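Local coordinates for DUF2235 domain-containing protein (PDB 4O5P) that probably hydrolyses membrane phospholipids as an alpha/beta-hydrolase effector delivered by the type VI secretion system, at residues N91-G103 with M410-Q422. Residues are numbered along the deposited sequence; the frame is centred on the assembly and turned at random.
Sequences NVARLIHASIGSG and MYAEAFEAGAPLQ
CD2 of Leu95 lies at the edge of the Tyr411 ring, near its plane, and 4.1 Å from CB of Tyr411. At the phenol end Tyr411 OH donates in the ring plane to Gln422 O at 2.6 Å, tying the loop back to its own helix. One face of the His97 ring is covered by Ala93 O, 3.0 Å above its plane, while its nitrogens bond to Asp78 and Glu446. The other branch of Leu95, CD1, reaches CG of Met410 (selenomethionine) at 3.7 Å, the two side chains crossing at about a right angle. Leu407 also touches Leu95, and Phe280 touches Met410. With CG anti to its carbonyl carbon (chi1 -53°) and an extended chain beyond, Gln422 lays CB, CG and CD along Ala98 O, and NE2 makes a weak bond to Ser99 O. Ile100 CB packs 4.1 Å from Pro420 CB, while Leu421 CD2 rests against Ser99 OG, itself bonded to Leu95 O. Two backbone bonds, Gln422 N to Ala98 O (2.7 Å) and the almost straight Ile100 N to Pro420 O (2.8 Å), make a single beta bridge between Ser99 and Leu421, linking the loops that follow two helices packed beside strand 225-236 of an alpha/beta-hydrolase sheet.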
loop_
_atom_site.group_PDB
_atom_site.type_symbol
_atom_site.label_atom_id
_atom_site.label_comp_id
_atom_site.label_asym_id
_atom_site.label_seq_id
_atom_site.Cartn_x
_atom_site.Cartn_y
_atom_site.Cartn_z
ATOM N N ASN A 91 6.707 -1.774 -9.796
ATOM C CA ASN A 91 6.505 -0.761 -10.815
ATOM C C ASN A 91 6.877 0.652 -10.368
ATOM O O ASN A 91 7.290 1.466 -11.193
ATOM C CB ASN A 91 5.086 -0.804 -11.355
ATOM C CG ASN A 91 4.835 -2.024 -12.186
ATOM O OD1 ASN A 91 5.775 -2.658 -12.664
ATOM N ND2 ASN A 91 3.564 -2.367 -12.372
ATOM N N VAL A 92 6.744 0.943 -9.076
ATOM C CA VAL A 92 7.213 2.222 -8.565
ATOM C C VAL A 92 8.720 2.356 -8.783
ATOM O O VAL A 92 9.198 3.384 -9.269
ATOM C CB VAL A 92 6.842 2.420 -7.082
ATOM C CG1 VAL A 92 7.553 3.625 -6.504
ATOM C CG2 VAL A 92 5.316 2.576 -6.941
ATOM N N ALA A 93 9.461 1.308 -8.450
ATOM C CA ALA A 93 10.909 1.355 -8.584
ATOM C C ALA A 93 11.278 1.436 -10.056
ATOM O O ALA A 93 12.191 2.172 -10.427
ATOM C CB ALA A 93 11.557 0.157 -7.919
ATOM N N ARG A 94 10.555 0.699 -10.899
ATOM C CA ARG A 94 10.783 0.763 -12.342
ATOM C C ARG A 94 10.585 2.180 -12.884
ATOM O O ARG A 94 11.422 2.676 -13.630
ATOM C CB ARG A 94 9.920 -0.275 -13.083
ATOM C CG ARG A 94 10.396 -1.708 -12.845
ATOM C CD ARG A 94 9.391 -2.757 -13.292
ATOM N NE ARG A 94 9.668 -4.022 -12.616
ATOM C CZ ARG A 94 10.383 -5.018 -13.142
ATOM N NH1 ARG A 94 10.869 -4.919 -14.374
ATOM N NH2 ARG A 94 10.583 -6.127 -12.448
ATOM N N LEU A 95 9.515 2.849 -12.464
ATOM C CA LEU A 95 9.236 4.214 -12.910
ATOM C C LEU A 95 10.250 5.236 -12.393
ATOM O O LEU A 95 10.537 6.234 -13.077
ATOM C CB LEU A 95 7.822 4.627 -12.493
ATOM C CG LEU A 95 6.726 3.904 -13.266
ATOM C CD1 LEU A 95 5.367 4.170 -12.638
ATOM C CD2 LEU A 95 6.760 4.335 -14.739
ATOM N N ILE A 96 10.777 4.984 -11.190
ATOM C CA ILE A 96 11.847 5.812 -10.642
ATOM C C ILE A 96 13.167 5.612 -11.421
ATOM O O ILE A 96 13.841 6.579 -11.761
ATOM C CB ILE A 96 12.024 5.562 -9.132
ATOM C CG1 ILE A 96 10.821 6.132 -8.362
ATOM C CG2 ILE A 96 13.313 6.204 -8.630
ATOM C CD1 ILE A 96 10.695 7.647 -8.490
ATOM N N HIS A 97 13.514 4.362 -11.718
ATOM C CA HIS A 97 14.679 4.053 -12.535
ATOM C C HIS A 97 14.612 4.778 -13.888
ATOM O O HIS A 97 15.629 5.236 -14.400
ATOM C CB HIS A 97 14.760 2.548 -12.820
ATOM C CG HIS A 97 14.920 1.694 -11.603
ATOM N ND1 HIS A 97 14.662 0.338 -11.609
ATOM C CD2 HIS A 97 15.331 1.992 -10.348
ATOM C CE1 HIS A 97 14.908 -0.160 -10.411
ATOM N NE2 HIS A 97 15.304 0.824 -9.626
ATOM N N ALA A 98 13.411 4.851 -14.463
ATOM C CA ALA A 98 13.193 5.492 -15.768
ATOM C C ALA A 98 12.901 6.985 -15.670
ATOM O O ALA A 98 12.631 7.640 -16.686
ATOM C CB ALA A 98 12.056 4.798 -16.516
ATOM N N SER A 99 12.928 7.520 -14.453
ATOM C CA SER A 99 12.729 8.950 -14.252
ATOM C C SER A 99 14.056 9.724 -14.290
ATOM O O SER A 99 15.102 9.224 -13.875
ATOM C CB SER A 99 11.987 9.228 -12.936
ATOM O OG SER A 99 10.594 8.943 -13.038
ATOM N N ILE A 100 13.996 10.946 -14.795
ATOM C CA ILE A 100 15.156 11.830 -14.846
ATOM C C ILE A 100 15.320 12.524 -13.489
ATOM O O ILE A 100 14.328 12.808 -12.821
ATOM C CB ILE A 100 14.949 12.866 -15.969
ATOM C CG1 ILE A 100 14.780 12.145 -17.311
ATOM C CG2 ILE A 100 16.085 13.886 -16.017
ATOM C CD1 ILE A 100 14.115 12.997 -18.390
ATOM N N GLY A 101 16.557 12.779 -13.068
ATOM C CA GLY A 101 16.794 13.498 -11.825
ATOM C C GLY A 101 17.973 12.972 -11.030
ATOM O O GLY A 101 18.064 13.173 -9.817
ATOM N N SER A 102 18.887 12.297 -11.714
ATOM C CA SER A 102 20.043 11.717 -11.049
ATOM C C SER A 102 21.290 12.524 -11.385
ATOM O O SER A 102 21.572 12.785 -12.551
ATOM C CB SER A 102 20.223 10.258 -11.470
ATOM O OG SER A 102 21.292 9.650 -10.767
ATOM N N GLY A 103 22.015 12.937 -10.351
ATOM C CA GLY A 103 23.273 13.651 -10.524
ATOM C C GLY A 103 23.231 15.155 -10.291
ATOM O O GLY A 103 22.195 15.796 -10.486
HETATM N N MSE A 410 1.001 3.047 -16.864
HETATM C CA MSE A 410 1.195 4.134 -15.926
HETATM C C MSE A 410 2.192 5.059 -16.577
HETATM O O MSE A 410 2.023 6.291 -16.571
HETATM C CB MSE A 410 1.714 3.625 -14.564
HETATM C CG MSE A 410 1.819 4.749 -13.535
HETATM SE SE MSE A 410 0.052 5.426 -13.042
HETATM C CE MSE A 410 -0.358 4.068 -11.722
ATOM N N TYR A 411 3.183 4.444 -17.226
ATOM C CA TYR A 411 4.229 5.208 -17.868
ATOM C C TYR A 411 3.584 6.170 -18.852
ATOM O O TYR A 411 3.853 7.385 -18.822
ATOM C CB TYR A 411 5.199 4.263 -18.579
ATOM C CG TYR A 411 6.257 4.966 -19.381
ATOM C CD1 TYR A 411 7.465 5.332 -18.808
ATOM C CD2 TYR A 411 6.050 5.252 -20.723
ATOM C CE1 TYR A 411 8.445 5.976 -19.567
ATOM C CE2 TYR A 411 7.003 5.887 -21.475
ATOM C CZ TYR A 411 8.192 6.251 -20.905
ATOM O OH TYR A 411 9.127 6.896 -21.694
ATOM N N ALA A 412 2.676 5.642 -19.674
ATOM C CA ALA A 412 2.128 6.441 -20.763
ATOM C C ALA A 412 1.368 7.603 -20.158
ATOM O O ALA A 412 1.512 8.756 -20.609
ATOM C CB ALA A 412 1.223 5.601 -21.662
ATOM N N GLU A 413 0.617 7.317 -19.090
ATOM C CA GLU A 413 -0.219 8.343 -18.475
ATOM C C GLU A 413 0.703 9.429 -17.972
ATOM O O GLU A 413 0.487 10.612 -18.249
ATOM C CB GLU A 413 -1.051 7.773 -17.311
ATOM C CG GLU A 413 -2.093 6.731 -17.744
ATOM C CD GLU A 413 -3.349 7.374 -18.269
ATOM O OE1 GLU A 413 -4.328 6.629 -18.513
ATOM O OE2 GLU A 413 -3.367 8.629 -18.419
ATOM N N ALA A 414 1.786 9.008 -17.321
ATOM C CA ALA A 414 2.675 9.957 -16.683
ATOM C C ALA A 414 3.345 10.758 -17.790
ATOM O O ALA A 414 3.486 11.980 -17.688
ATOM C CB ALA A 414 3.691 9.239 -15.820
ATOM N N PHE A 415 3.699 10.080 -18.877
ATOM C CA PHE A 415 4.400 10.767 -19.951
ATOM C C PHE A 415 3.467 11.822 -20.553
ATOM O O PHE A 415 3.896 12.933 -20.903
ATOM C CB PHE A 415 4.887 9.765 -21.005
ATOM C CG PHE A 415 5.974 10.300 -21.891
ATOM C CD1 PHE A 415 7.307 10.175 -21.529
ATOM C CD2 PHE A 415 5.660 10.946 -23.085
ATOM C CE1 PHE A 415 8.319 10.669 -22.343
ATOM C CE2 PHE A 415 6.668 11.452 -23.905
ATOM C CZ PHE A 415 7.998 11.316 -23.531
ATOM N N GLU A 416 2.181 11.487 -20.621
ATOM C CA GLU A 416 1.206 12.378 -21.225
ATOM C C GLU A 416 1.046 13.596 -20.354
ATOM O O GLU A 416 0.727 14.684 -20.849
ATOM C CB GLU A 416 -0.160 11.695 -21.326
ATOM C CG GLU A 416 -0.727 11.546 -22.725
ATOM C CD GLU A 416 -0.641 12.810 -23.559
ATOM O OE1 GLU A 416 0.420 13.039 -24.173
ATOM O OE2 GLU A 416 -1.635 13.565 -23.613
ATOM N N ALA A 417 1.257 13.421 -19.050
ATOM C CA ALA A 417 0.958 14.504 -18.121
ATOM C C ALA A 417 2.172 15.388 -17.887
ATOM O O ALA A 417 2.116 16.346 -17.112
ATOM C CB ALA A 417 0.398 13.948 -16.802
ATOM N N GLY A 418 3.267 15.074 -18.565
ATOM C CA GLY A 418 4.449 15.921 -18.527
ATOM C C GLY A 418 5.575 15.417 -17.635
ATOM O O GLY A 418 6.501 16.159 -17.330
ATOM N N ALA A 419 5.516 14.149 -17.235
ATOM C CA ALA A 419 6.538 13.576 -16.341
ATOM C C ALA A 419 7.945 13.501 -16.951
ATOM O O ALA A 419 8.101 13.160 -18.124
ATOM C CB ALA A 419 6.098 12.192 -15.843
ATOM N N PRO A 420 8.979 13.812 -16.143
ATOM C CA PRO A 420 10.356 13.767 -16.639
ATOM C C PRO A 420 10.817 12.331 -16.775
ATOM O O PRO A 420 11.569 11.840 -15.922
ATOM C CB PRO A 420 11.155 14.476 -15.532
ATOM C CG PRO A 420 10.135 15.253 -14.752
ATOM C CD PRO A 420 8.915 14.369 -14.782
ATOM N N LEU A 421 10.365 11.665 -17.837
ATOM C CA LEU A 421 10.645 10.241 -18.021
ATOM C C LEU A 421 11.633 9.976 -19.155
ATOM O O LEU A 421 11.587 10.630 -20.205
ATOM C CB LEU A 421 9.339 9.478 -18.279
ATOM C CG LEU A 421 8.450 9.247 -17.063
ATOM C CD1 LEU A 421 7.089 8.659 -17.440
ATOM C CD2 LEU A 421 9.192 8.335 -16.062
ATOM N N GLN A 422 12.531 9.022 -18.949
ATOM C CA GLN A 422 13.411 8.596 -20.029
ATOM C C GLN A 422 12.578 7.885 -21.095
ATOM O O GLN A 422 11.500 7.349 -20.798
ATOM C CB GLN A 422 14.497 7.661 -19.498
ATOM C CG GLN A 422 15.290 8.223 -18.302
ATOM C CD GLN A 422 16.011 7.144 -17.528
ATOM O OE1 GLN A 422 16.192 6.032 -18.025
ATOM N NE2 GLN A 422 16.421 7.459 -16.296
#